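Local structure of RimK-related lysine biosynthesis protein (Thermococcus kodakarensis, 5K2M) at residues P95-K100 against E163-P168; E211-K216 against K235-N240. The protein binds ADP and magnesium through an ATP-grasp domain and, as a LysX-type member of the RimK family, probably acts as an ATP-dependent ligase in amino-acid biosynthesis. All coordinates share one frame; numbering follows the deposited sequence.

Contact 1. Residues P95-K100 against E163-P168; sequences PVPEWK and EFVEKP. With ADP (adenosine-5'-diphosphate), chain O.
E98 and E163 grip each other through two hydrogen bonds, and this is the tight part of the contact. E98 N donates to E163 OE2 at 3.0 Å, coming in from above the carboxylate plane, 50° out of it, while E163 N donates to E98 O at 2.9 Å. The first of these bonds depends on the E163 side chain: CG sits between its own backbone N and carbonyl carbon (chi1 66°) and the chain then runs straight on, laying the carboxylate beside the E98 backbone. OE2 has a second partner, K235 NZ, in a salt bridge that probably offsets its charge. Next to this pair, CB of P97 meets CG2 of V165 at 4.1 Å, a buried apolar touch that L238 and F231 help to enclose. In this ATP-grasp domain, E163-P168 begins on the last residue of strand 159-163 and continues as the linker that reads the adenine: E163 O accepts from ADP N6 at 3.0 Å, V165 N donates to ADP N1 at 3.0 Å, and K167, bent at its far end, brings NZ to ADP N3 at 2.8 Å. The looser side lies at the exposed E98 side chain. Its CB packs on the E163 carboxylate, 3.6 Å from OE2, but the chain bends at chi2 and leaves its own OE2 4.4 Å from E163 OE1, like charges without a bond.

Contact 2. Residues E211-K216 against K235-N240; sequences EELSVK and KGLLVN. With ADP (adenosine-5'-diphosphate), chain O.
L213 reaches from helix 208-219 to the side chains of L237 and V239 on strand 236-243, the outermost strand of its antiparallel sheet within the chain. Its CB points toward the strand, and with CG anti to the backbone N (chi1 -176°) the branch point is carried to V239, where CG lies 3.8 Å from V239 CG2. From there the leucine forks. CD1 stays with the same valine methyl, 4.0 Å from V239 CG2, whereas CD2 spans both strand residues, 3.5 Å from L237 CB and 4.0 Å from V239 CG2. L213 and V239 run past each other in opposite directions; L237 is crossed at a slant. Beyond the two segments, V94 and P95 add to the surroundings of L213. An alanine here would remove CG and both methyls, and would probably leave V239 CG2 without its leucine and open a gap beside L237 CB, although E209 and V210 still touch L237. One residue further along the strand, N240 belongs to the nucleotide site: its ND2 donates to ADP O2A at 2.8 Å in a nearly straight bond (170°), and OD1 is taken by Q162. Between E211-K216 and K235-N240 the packing is therefore hydrocarbon only, resting on shape and burial, while the polar end of N240 serves the alpha-phosphate of ADP.

In the fold
Both contacts lie in the ATP-grasp domain, their centres about 12 Å apart, and both are partly buried. Contact 1 joins the lead-in to strand 99-102 to the end of strand 159-163 and the adenine-binding linker, and mixes backbone hydrogen bonds, charge and a small apolar patch, with an exposed glutamate at its margin. Contact 2 packs a helix on a strand of the other antiparallel sheet and is wholly apolar between its segments. They meet directly through the K235 salt bridge, and P95 O probably accepts a hydrogen bond from V239 N. ADP bridges them as well, with contact 1 supplying base-binding groups and contact 2 a hydrogen-bond donor to the alpha-phosphate.

Contact 1. Residues P95-K100 against E163-P168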
ATOM      1  N   PRO A  95     -52.661   2.442 -26.099  1.00 47.31           N
ATOM      2  CA  PRO A  95     -53.075   3.795 -25.727  1.00 47.58           C
ATOM      3  C   PRO A  95     -52.973   4.024 -24.216  1.00 46.47           C
ATOM      4  O   PRO A  95     -53.207   3.104 -23.425  1.00 47.21           O
ATOM      5  CB  PRO A  95     -54.523   3.890 -26.228  1.00 48.54           C
ATOM      6  CG  PRO A  95     -54.976   2.483 -26.451  1.00 49.43           C
ATOM      7  CD  PRO A  95     -53.759   1.643 -26.672  1.00 47.87           C
ATOM      8  N   VAL A  96     -52.604   5.244 -23.842  1.00 45.42           N
ATOM      9  CA  VAL A  96     -52.398   5.637 -22.444  1.00 46.06           C
ATOM     10  C   VAL A  96     -53.005   7.024 -22.228  1.00 44.98           C
ATOM     11  O   VAL A  96     -53.162   7.766 -23.177  1.00 43.59           O
ATOM     12  CB  VAL A  96     -50.893   5.705 -22.100  1.00 45.99           C
ATOM     13  CG1 VAL A  96     -50.252   4.325 -22.218  1.00 45.75           C
ATOM     14  CG2 VAL A  96     -50.168   6.712 -22.990  1.00 46.54           C
ATOM     15  N   PRO A  97     -53.334   7.387 -20.984  1.00 44.24           N
ATOM     16  CA  PRO A  97     -53.738   8.769 -20.817  1.00 45.00           C
ATOM     17  C   PRO A  97     -52.614   9.713 -21.223  1.00 44.53           C
ATOM     18  O   PRO A  97     -51.434   9.364 -21.123  1.00 43.89           O
ATOM     19  CB  PRO A  97     -54.004   8.892 -19.315  1.00 44.52           C
ATOM     20  CG  PRO A  97     -54.192   7.495 -18.834  1.00 44.89           C
ATOM     21  CD  PRO A  97     -53.287   6.673 -19.701  1.00 45.13           C
ATOM     22  N   GLU A  98     -52.993  10.884 -21.704  1.00 45.22           N
ATOM     23  CA  GLU A  98     -52.052  11.976 -21.927  1.00 47.34           C
ATOM     24  C   GLU A  98     -51.256  12.222 -20.666  1.00 42.28           C
ATOM     25  O   GLU A  98     -51.836  12.321 -19.591  1.00 37.00           O
ATOM     26  CB  GLU A  98     -52.790  13.258 -22.260  1.00 51.77           C
ATOM     27  CG  GLU A  98     -52.188  14.000 -23.421  1.00 61.89           C
ATOM     28  CD  GLU A  98     -52.867  13.607 -24.706  1.00 68.05           C
ATOM     29  OE1 GLU A  98     -52.319  12.730 -25.416  1.00 73.83           O
ATOM     30  OE2 GLU A  98     -53.967  14.153 -24.969  1.00 70.52           O
ATOM     31  N   TRP A  99     -49.939  12.353 -20.807  1.00 40.25           N
ATOM     32  CA  TRP A  99     -49.067  12.525 -19.662  1.00 39.45           C
ATOM     33  C   TRP A  99     -47.994  13.562 -19.922  1.00 39.28           C
ATOM     34  O   TRP A  99     -47.688  13.909 -21.065  1.00 38.03           O
ATOM     35  CB  TRP A  99     -48.410  11.193 -19.284  1.00 38.77           C
ATOM     36  CG  TRP A  99     -47.517  10.687 -20.348  1.00 38.58           C
ATOM     37  CD1 TRP A  99     -47.882   9.990 -21.463  1.00 39.97           C
ATOM     38  CD2 TRP A  99     -46.107  10.865 -20.424  1.00 38.97           C
ATOM     39  NE1 TRP A  99     -46.777   9.718 -22.235  1.00 40.35           N
ATOM     40  CE2 TRP A  99     -45.672  10.244 -21.618  1.00 40.31           C
ATOM     41  CE3 TRP A  99     -45.163  11.497 -19.603  1.00 39.05           C
ATOM     42  CZ2 TRP A  99     -44.335  10.223 -22.002  1.00 40.71           C
ATOM     43  CZ3 TRP A  99     -43.841  11.480 -19.985  1.00 39.79           C
ATOM     44  CH2 TRP A  99     -43.434  10.839 -21.175  1.00 40.49           C
ATOM     45  N   LYS A 100     -47.405  14.038 -18.833  1.00 39.32           N
ATOM     46  CA  LYS A 100     -46.348  15.026 -18.908  1.00 40.51           C
ATOM     47  C   LYS A 100     -45.422  14.832 -17.705  1.00 39.15           C
ATOM     48  O   LYS A 100     -45.879  14.470 -16.618  1.00 40.03           O
ATOM     49  CB  LYS A 100     -46.969  16.418 -18.923  1.00 43.26           C
ATOM     50  CG  LYS A 100     -46.149  17.474 -19.643  1.00 45.86           C
ATOM     51  CD  LYS A 100     -46.273  17.395 -21.156  1.00 45.72           C
ATOM     52  CE  LYS A 100     -45.290  18.365 -21.790  1.00 46.93           C
ATOM     53  NZ  LYS A 100     -45.376  18.365 -23.271  1.00 50.33           N
ATOM     54  N   GLU A 163     -53.576  13.787 -17.716  1.00 38.81           N
ATOM     55  CA  GLU A 163     -54.920  14.346 -17.850  1.00 40.84           C
ATOM     56  C   GLU A 163     -55.858  13.622 -16.891  1.00 40.37           C
ATOM     57  O   GLU A 163     -55.721  12.416 -16.688  1.00 39.81           O
ATOM     58  CB  GLU A 163     -55.443  14.176 -19.283  1.00 41.48           C
ATOM     59  CG  GLU A 163     -55.673  12.729 -19.698  1.00 43.79           C
ATOM     60  CD  GLU A 163     -56.146  12.576 -21.134  1.00 47.15           C
ATOM     61  OE1 GLU A 163     -56.749  13.514 -21.679  1.00 51.21           O
ATOM     62  OE2 GLU A 163     -55.899  11.513 -21.733  1.00 47.56           O
ATOM     63  N   PHE A 164     -56.817  14.338 -16.309  1.00 42.43           N
ATOM     64  CA  PHE A 164     -57.852  13.671 -15.520  1.00 41.94           C
ATOM     65  C   PHE A 164     -58.803  12.959 -16.474  1.00 42.15           C
ATOM     66  O   PHE A 164     -59.421  13.585 -17.337  1.00 42.46           O
ATOM     67  CB  PHE A 164     -58.621  14.650 -14.645  1.00 42.55           C
ATOM     68  CG  PHE A 164     -59.761  14.022 -13.880  1.00 42.74           C
ATOM     69  CD1 PHE A 164     -59.519  13.238 -12.757  1.00 42.17           C
ATOM     70  CD2 PHE A 164     -61.076  14.230 -14.268  1.00 42.88           C
ATOM     71  CE1 PHE A 164     -60.563  12.666 -12.049  1.00 41.54           C
ATOM     72  CE2 PHE A 164     -62.124  13.666 -13.554  1.00 42.38           C
ATOM     73  CZ  PHE A 164     -61.868  12.873 -12.451  1.00 41.39           C
ATOM     74  N   VAL A 165     -58.898  11.644 -16.329  1.00 42.44           N
ATOM     75  CA  VAL A 165     -59.792  10.856 -17.158  1.00 43.04           C
ATOM     76  C   VAL A 165     -61.132  10.687 -16.444  1.00 43.98           C
ATOM     77  O   VAL A 165     -61.171  10.288 -15.279  1.00 43.35           O
ATOM     78  CB  VAL A 165     -59.173   9.493 -17.497  1.00 42.95           C
ATOM     79  CG1 VAL A 165     -60.139   8.666 -18.328  1.00 44.38           C
ATOM     80  CG2 VAL A 165     -57.847   9.683 -18.221  1.00 41.91           C
ATOM     81  N   GLU A 166     -62.221  11.004 -17.147  1.00 46.10           N
ATOM     82  CA  GLU A 166     -63.570  10.870 -16.604  1.00 47.87           C
ATOM     83  C   GLU A 166     -64.025   9.441 -16.812  1.00 48.12           C
ATOM     84  O   GLU A 166     -64.473   9.077 -17.892  1.00 47.95           O
ATOM     85  CB  GLU A 166     -64.536  11.847 -17.277  1.00 50.61           C
ATOM     86  CG  GLU A 166     -64.214  13.309 -16.996  1.00 54.43           C
ATOM     87  CD  GLU A 166     -65.150  14.272 -17.706  1.00 60.07           C
ATOM     88  OE1 GLU A 166     -64.692  15.372 -18.072  1.00 63.81           O
ATOM     89  OE2 GLU A 166     -66.340  13.937 -17.910  1.00 66.02           O
ATOM     90  N   LYS A 167     -63.894   8.638 -15.763  1.00 47.07           N
ATOM     91  CA  LYS A 167     -64.198   7.219 -15.823  1.00 47.37           C
ATOM     92  C   LYS A 167     -65.631   7.045 -15.344  1.00 48.31           C
ATOM     93  O   LYS A 167     -66.136   7.897 -14.608  1.00 46.68           O
ATOM     94  CB  LYS A 167     -63.256   6.422 -14.904  1.00 46.40           C
ATOM     95  CG  LYS A 167     -61.780   6.806 -14.991  1.00 46.01           C
ATOM     96  CD  LYS A 167     -60.886   5.966 -14.079  1.00 44.92           C
ATOM     97  CE  LYS A 167     -61.204   6.110 -12.583  1.00 44.29           C
ATOM     98  NZ  LYS A 167     -61.010   7.485 -12.036  1.00 43.09           N
ATOM     99  N   PRO A 168     -66.282   5.933 -15.725  1.00 47.94           N
ATOM    100  CA  PRO A 168     -67.670   5.699 -15.306  1.00 49.56           C
ATOM    101  C   PRO A 168     -67.784   5.065 -13.912  1.00 50.00           C
ATOM    102  O   PRO A 168     -68.297   3.963 -13.774  1.00 50.02           O
ATOM    103  CB  PRO A 168     -68.196   4.756 -16.393  1.00 50.49           C
ATOM    104  CG  PRO A 168     -66.991   3.983 -16.830  1.00 50.02           C
ATOM    105  CD  PRO A 168     -65.797   4.889 -16.649  1.00 48.12           C
TER
HETATM  106  PB  ADP O 301     -51.387   3.524  -7.777  1.00 39.40           P
HETATM  107  O1B ADP O 301     -52.584   2.617  -7.844  1.00 38.60           O
HETATM  108  O2B ADP O 301     -51.283   4.320  -6.498  1.00 35.17           O
HETATM  109  O3B ADP O 301     -50.067   2.883  -8.128  1.00 37.34           O
HETATM  110  PA  ADP O 301     -52.723   4.679 -10.071  1.00 36.71           P
HETATM  111  O1A ADP O 301     -53.172   3.274 -10.423  1.00 38.17           O
HETATM  112  O2A ADP O 301     -52.181   5.490 -11.203  1.00 32.63           O
HETATM  113  O3A ADP O 301     -51.647   4.681  -8.879  1.00 36.49           O
HETATM  114  O5' ADP O 301     -53.949   5.485  -9.424  1.00 33.36           O
HETATM  115  C5' ADP O 301     -54.796   4.898  -8.462  1.00 32.34           C
HETATM  116  C4' ADP O 301     -56.246   5.057  -8.885  1.00 33.10           C
HETATM  117  O4' ADP O 301     -56.559   6.450  -8.999  1.00 31.75           O
HETATM  118  C3' ADP O 301     -56.600   4.426 -10.222  1.00 32.87           C
HETATM  119  O3' ADP O 301     -57.003   3.055 -10.076  1.00 32.72           O
HETATM  120  C2' ADP O 301     -57.738   5.317 -10.683  1.00 31.13           C
HETATM  121  O2' ADP O 301     -58.983   4.942 -10.097  1.00 30.90           O
HETATM  122  C1' ADP O 301     -57.385   6.678 -10.134  1.00 31.29           C
HETATM  123  N9  ADP O 301     -56.635   7.451 -11.134  1.00 31.00           N
HETATM  124  C8  ADP O 301     -55.294   7.488 -11.277  1.00 31.58           C
HETATM  125  N7  ADP O 301     -54.926   8.279 -12.301  1.00 31.45           N
HETATM  126  C5  ADP O 301     -56.065   8.752 -12.839  1.00 30.78           C
HETATM  127  C6  ADP O 301     -56.407   9.657 -13.935  1.00 29.16           C
HETATM  128  N6  ADP O 301     -55.436  10.215 -14.689  1.00 28.90           N
HETATM  129  N1  ADP O 301     -57.715   9.897 -14.156  1.00 28.90           N
HETATM  130  C2  ADP O 301     -58.688   9.347 -13.417  1.00 29.36           C
HETATM  131  N3  ADP O 301     -58.457   8.516 -12.401  1.00 29.48           N
HETATM  132  C4  ADP O 301     -57.188   8.196 -12.071  1.00 30.68           C

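Contact 2. Residues E211-K216 against K235-N240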
ATOM      1  N   GLU A 211     -59.040  -7.932 -22.477  1.00 48.42           N
ATOM      2  CA  GLU A 211     -58.122  -9.070 -22.565  1.00 48.68           C
ATOM      3  C   GLU A 211     -57.000  -8.804 -23.562  1.00 46.80           C
ATOM      4  O   GLU A 211     -55.819  -8.978 -23.237  1.00 44.30           O
ATOM      5  CB  GLU A 211     -58.861 -10.371 -22.931  1.00 49.88           C
ATOM      6  CG  GLU A 211     -57.925 -11.525 -23.281  1.00 51.58           C
ATOM      7  CD  GLU A 211     -58.614 -12.875 -23.361  1.00 55.25           C
ATOM      8  OE1 GLU A 211     -59.829 -12.961 -23.067  1.00 56.79           O
ATOM      9  OE2 GLU A 211     -57.926 -13.855 -23.731  1.00 55.91           O
ATOM     10  N   GLU A 212     -57.376  -8.387 -24.765  1.00 46.91           N
ATOM     11  CA  GLU A 212     -56.413  -8.114 -25.829  1.00 48.74           C
ATOM     12  C   GLU A 212     -55.517  -6.939 -25.495  1.00 47.62           C
ATOM     13  O   GLU A 212     -54.314  -6.990 -25.730  1.00 48.22           O
ATOM     14  CB  GLU A 212     -57.138  -7.844 -27.148  1.00 54.07           C
ATOM     15  CG  GLU A 212     -56.216  -7.577 -28.327  1.00 59.08           C
ATOM     16  CD  GLU A 212     -56.972  -7.295 -29.617  1.00 66.88           C
ATOM     17  OE1 GLU A 212     -56.464  -6.484 -30.420  1.00 72.65           O
ATOM     18  OE2 GLU A 212     -58.071  -7.871 -29.827  1.00 69.21           O
ATOM     19  N   LEU A 213     -56.098  -5.871 -24.965  1.00 46.77           N
ATOM     20  CA  LEU A 213     -55.305  -4.715 -24.531  1.00 47.36           C
ATOM     21  C   LEU A 213     -54.341  -5.087 -23.395  1.00 45.43           C
ATOM     22  O   LEU A 213     -53.185  -4.652 -23.374  1.00 45.78           O
ATOM     23  CB  LEU A 213     -56.225  -3.578 -24.074  1.00 46.55           C
ATOM     24  CG  LEU A 213     -55.547  -2.269 -23.669  1.00 46.17           C
ATOM     25  CD1 LEU A 213     -54.776  -1.679 -24.844  1.00 46.24           C
ATOM     26  CD2 LEU A 213     -56.596  -1.288 -23.175  1.00 45.68           C
ATOM     27  N   SER A 214     -54.823  -5.889 -22.457  1.00 44.88           N
ATOM     28  CA  SER A 214     -54.004  -6.351 -21.336  1.00 42.55           C
ATOM     29  C   SER A 214     -52.781  -7.139 -21.811  1.00 44.51           C
ATOM     30  O   SER A 214     -51.664  -6.902 -21.329  1.00 42.28           O
ATOM     31  CB  SER A 214     -54.830  -7.208 -20.386  1.00 42.05           C
ATOM     32  OG  SER A 214     -55.838  -6.428 -19.769  1.00 41.07           O
ATOM     33  N   VAL A 215     -52.987  -8.058 -22.757  1.00 45.62           N
ATOM     34  CA  VAL A 215     -51.884  -8.858 -23.287  1.00 45.79           C
ATOM     35  C   VAL A 215     -50.860  -7.958 -23.988  1.00 46.05           C
ATOM     36  O   VAL A 215     -49.657  -8.130 -23.813  1.00 44.39           O
ATOM     37  CB  VAL A 215     -52.375  -9.978 -24.248  1.00 47.57           C
ATOM     38  CG1 VAL A 215     -51.205 -10.661 -24.950  1.00 47.89           C
ATOM     39  CG2 VAL A 215     -53.182 -11.028 -23.493  1.00 48.80           C
ATOM     40  N   LYS A 216     -51.343  -6.997 -24.771  1.00 48.80           N
ATOM     41  CA  LYS A 216     -50.463  -6.057 -25.474  1.00 50.29           C
ATOM     42  C   LYS A 216     -49.655  -5.200 -24.505  1.00 47.32           C
ATOM     43  O   LYS A 216     -48.478  -4.945 -24.736  1.00 46.05           O
ATOM     44  CB  LYS A 216     -51.260  -5.154 -26.423  1.00 52.89           C
ATOM     45  CG  LYS A 216     -51.544  -5.762 -27.791  1.00 56.71           C
ATOM     46  CD  LYS A 216     -52.570  -4.919 -28.538  1.00 61.09           C
ATOM     47  CE  LYS A 216     -52.635  -5.245 -30.024  1.00 65.92           C
ATOM     48  NZ  LYS A 216     -51.553  -4.545 -30.780  1.00 68.04           N
ATOM     49  N   LYS A 235     -62.727   8.167 -25.186  1.00 57.29           N
ATOM     50  CA  LYS A 235     -61.862   7.786 -26.312  1.00 56.90           C
ATOM     51  C   LYS A 235     -61.437   6.313 -26.265  1.00 55.02           C
ATOM     52  O   LYS A 235     -60.454   5.931 -26.885  1.00 55.43           O
ATOM     53  CB  LYS A 235     -60.633   8.712 -26.403  1.00 58.33           C
ATOM     54  CG  LYS A 235     -59.843   8.899 -25.114  1.00 60.13           C
ATOM     55  CD  LYS A 235     -58.655   9.821 -25.330  1.00 62.02           C
ATOM     56  CE  LYS A 235     -58.060  10.279 -24.002  1.00 61.35           C
ATOM     57  NZ  LYS A 235     -56.771  11.003 -24.179  1.00 59.97           N
ATOM     58  N   GLY A 236     -62.192   5.486 -25.548  1.00 53.08           N
ATOM     59  CA  GLY A 236     -61.884   4.067 -25.438  1.00 52.60           C
ATOM     60  C   GLY A 236     -60.976   3.755 -24.259  1.00 50.93           C
ATOM     61  O   GLY A 236     -60.730   4.603 -23.387  1.00 49.63           O
ATOM     62  N   LEU A 237     -60.466   2.532 -24.252  1.00 48.78           N
ATOM     63  CA  LEU A 237     -59.658   2.035 -23.149  1.00 49.07           C
ATOM     64  C   LEU A 237     -58.239   2.609 -23.177  1.00 45.66           C
ATOM     65  O   LEU A 237     -57.641   2.765 -24.239  1.00 46.42           O
ATOM     66  CB  LEU A 237     -59.615   0.508 -23.173  1.00 50.42           C
ATOM     67  CG  LEU A 237     -60.982  -0.180 -23.087  1.00 52.82           C
ATOM     68  CD1 LEU A 237     -60.816  -1.681 -23.281  1.00 54.65           C
ATOM     69  CD2 LEU A 237     -61.678   0.119 -21.769  1.00 52.38           C
ATOM     70  N   LEU A 238     -57.720   2.935 -21.998  1.00 42.77           N
ATOM     71  CA  LEU A 238     -56.358   3.446 -21.855  1.00 42.73           C
ATOM     72  C   LEU A 238     -55.661   2.655 -20.759  1.00 41.65           C
ATOM     73  O   LEU A 238     -56.270   2.351 -19.725  1.00 41.98           O
ATOM     74  CB  LEU A 238     -56.367   4.931 -21.461  1.00 42.20           C
ATOM     75  CG  LEU A 238     -57.283   5.868 -22.251  1.00 43.73           C
ATOM     76  CD1 LEU A 238     -57.591   7.131 -21.465  1.00 42.94           C
ATOM     77  CD2 LEU A 238     -56.670   6.202 -23.607  1.00 45.50           C
ATOM     78  N   VAL A 239     -54.387   2.345 -20.980  1.00 40.78           N
ATOM     79  CA  VAL A 239     -53.584   1.677 -19.970  1.00 40.49           C
ATOM     80  C   VAL A 239     -52.960   2.747 -19.090  1.00 40.58           C
ATOM     81  O   VAL A 239     -52.320   3.658 -19.587  1.00 40.16           O
ATOM     82  CB  VAL A 239     -52.487   0.803 -20.590  1.00 40.68           C
ATOM     83  CG1 VAL A 239     -51.667   0.134 -19.491  1.00 41.57           C
ATOM     84  CG2 VAL A 239     -53.111  -0.239 -21.507  1.00 41.64           C
ATOM     85  N   ASN A 240     -53.161   2.632 -17.786  1.00 39.86           N
ATOM     86  CA  ASN A 240     -52.715   3.649 -16.855  1.00 39.78           C
ATOM     87  C   ASN A 240     -51.368   3.268 -16.258  1.00 40.96           C
ATOM     88  O   ASN A 240     -50.405   4.043 -16.290  1.00 41.52           O
ATOM     89  CB  ASN A 240     -53.743   3.844 -15.742  1.00 38.71           C
ATOM     90  CG  ASN A 240     -53.209   4.700 -14.609  1.00 40.70           C
ATOM     91  OD1 ASN A 240     -52.649   5.766 -14.846  1.00 42.13           O
ATOM     92  ND2 ASN A 240     -53.366   4.232 -13.376  1.00 38.71           N
TER
HETATM   93  PB  ADP O 301     -51.387   3.524  -7.777  1.00 39.40           P
HETATM   94  O1B ADP O 301     -52.584   2.617  -7.844  1.00 38.60           O
HETATM   95  O2B ADP O 301     -51.283   4.320  -6.498  1.00 35.17           O
HETATM   96  O3B ADP O 301     -50.067   2.883  -8.128  1.00 37.34           O
HETATM   97  PA  ADP O 301     -52.723   4.679 -10.071  1.00 36.71           P
HETATM   98  O1A ADP O 301     -53.172   3.274 -10.423  1.00 38.17           O
HETATM   99  O2A ADP O 301     -52.181   5.490 -11.203  1.00 32.63           O
HETATM  100  O3A ADP O 301     -51.647   4.681  -8.879  1.00 36.49           O
HETATM  101  O5' ADP O 301     -53.949   5.485  -9.424  1.00 33.36           O
HETATM  102  C5' ADP O 301     -54.796   4.898  -8.462  1.00 32.34           C
HETATM  103  C4' ADP O 301     -56.246   5.057  -8.885  1.00 33.10           C
HETATM  104  O4' ADP O 301     -56.559   6.450  -8.999  1.00 31.75           O
HETATM  105  C3' ADP O 301     -56.600   4.426 -10.222  1.00 32.87           C
HETATM  106  O3' ADP O 301     -57.003   3.055 -10.076  1.00 32.72           O
HETATM  107  C2' ADP O 301     -57.738   5.317 -10.683  1.00 31.13           C
HETATM  108  O2' ADP O 301     -58.983   4.942 -10.097  1.00 30.90           O
HETATM  109  C1' ADP O 301     -57.385   6.678 -10.134  1.00 31.29           C
HETATM  110  N9  ADP O 301     -56.635   7.451 -11.134  1.00 31.00           N
HETATM  111  C8  ADP O 301     -55.294   7.488 -11.277  1.00 31.58           C
HETATM  112  N7  ADP O 301     -54.926   8.279 -12.301  1.00 31.45           N
HETATM  113  C5  ADP O 301     -56.065   8.752 -12.839  1.00 30.78           C
HETATM  114  C6  ADP O 301     -56.407   9.657 -13.935  1.00 29.16           C
HETATM  115  N6  ADP O 301     -55.436  10.215 -14.689  1.00 28.90           N
HETATM  116  N1  ADP O 301     -57.715   9.897 -14.156  1.00 28.90           N
HETATM  117  C2  ADP O 301     -58.688   9.347 -13.417  1.00 29.36           C
HETATM  118  N3  ADP O 301     -58.457   8.516 -12.401  1.00 29.48           N
HETATM  119  C4  ADP O 301     -57.188   8.196 -12.071  1.00 30.68           C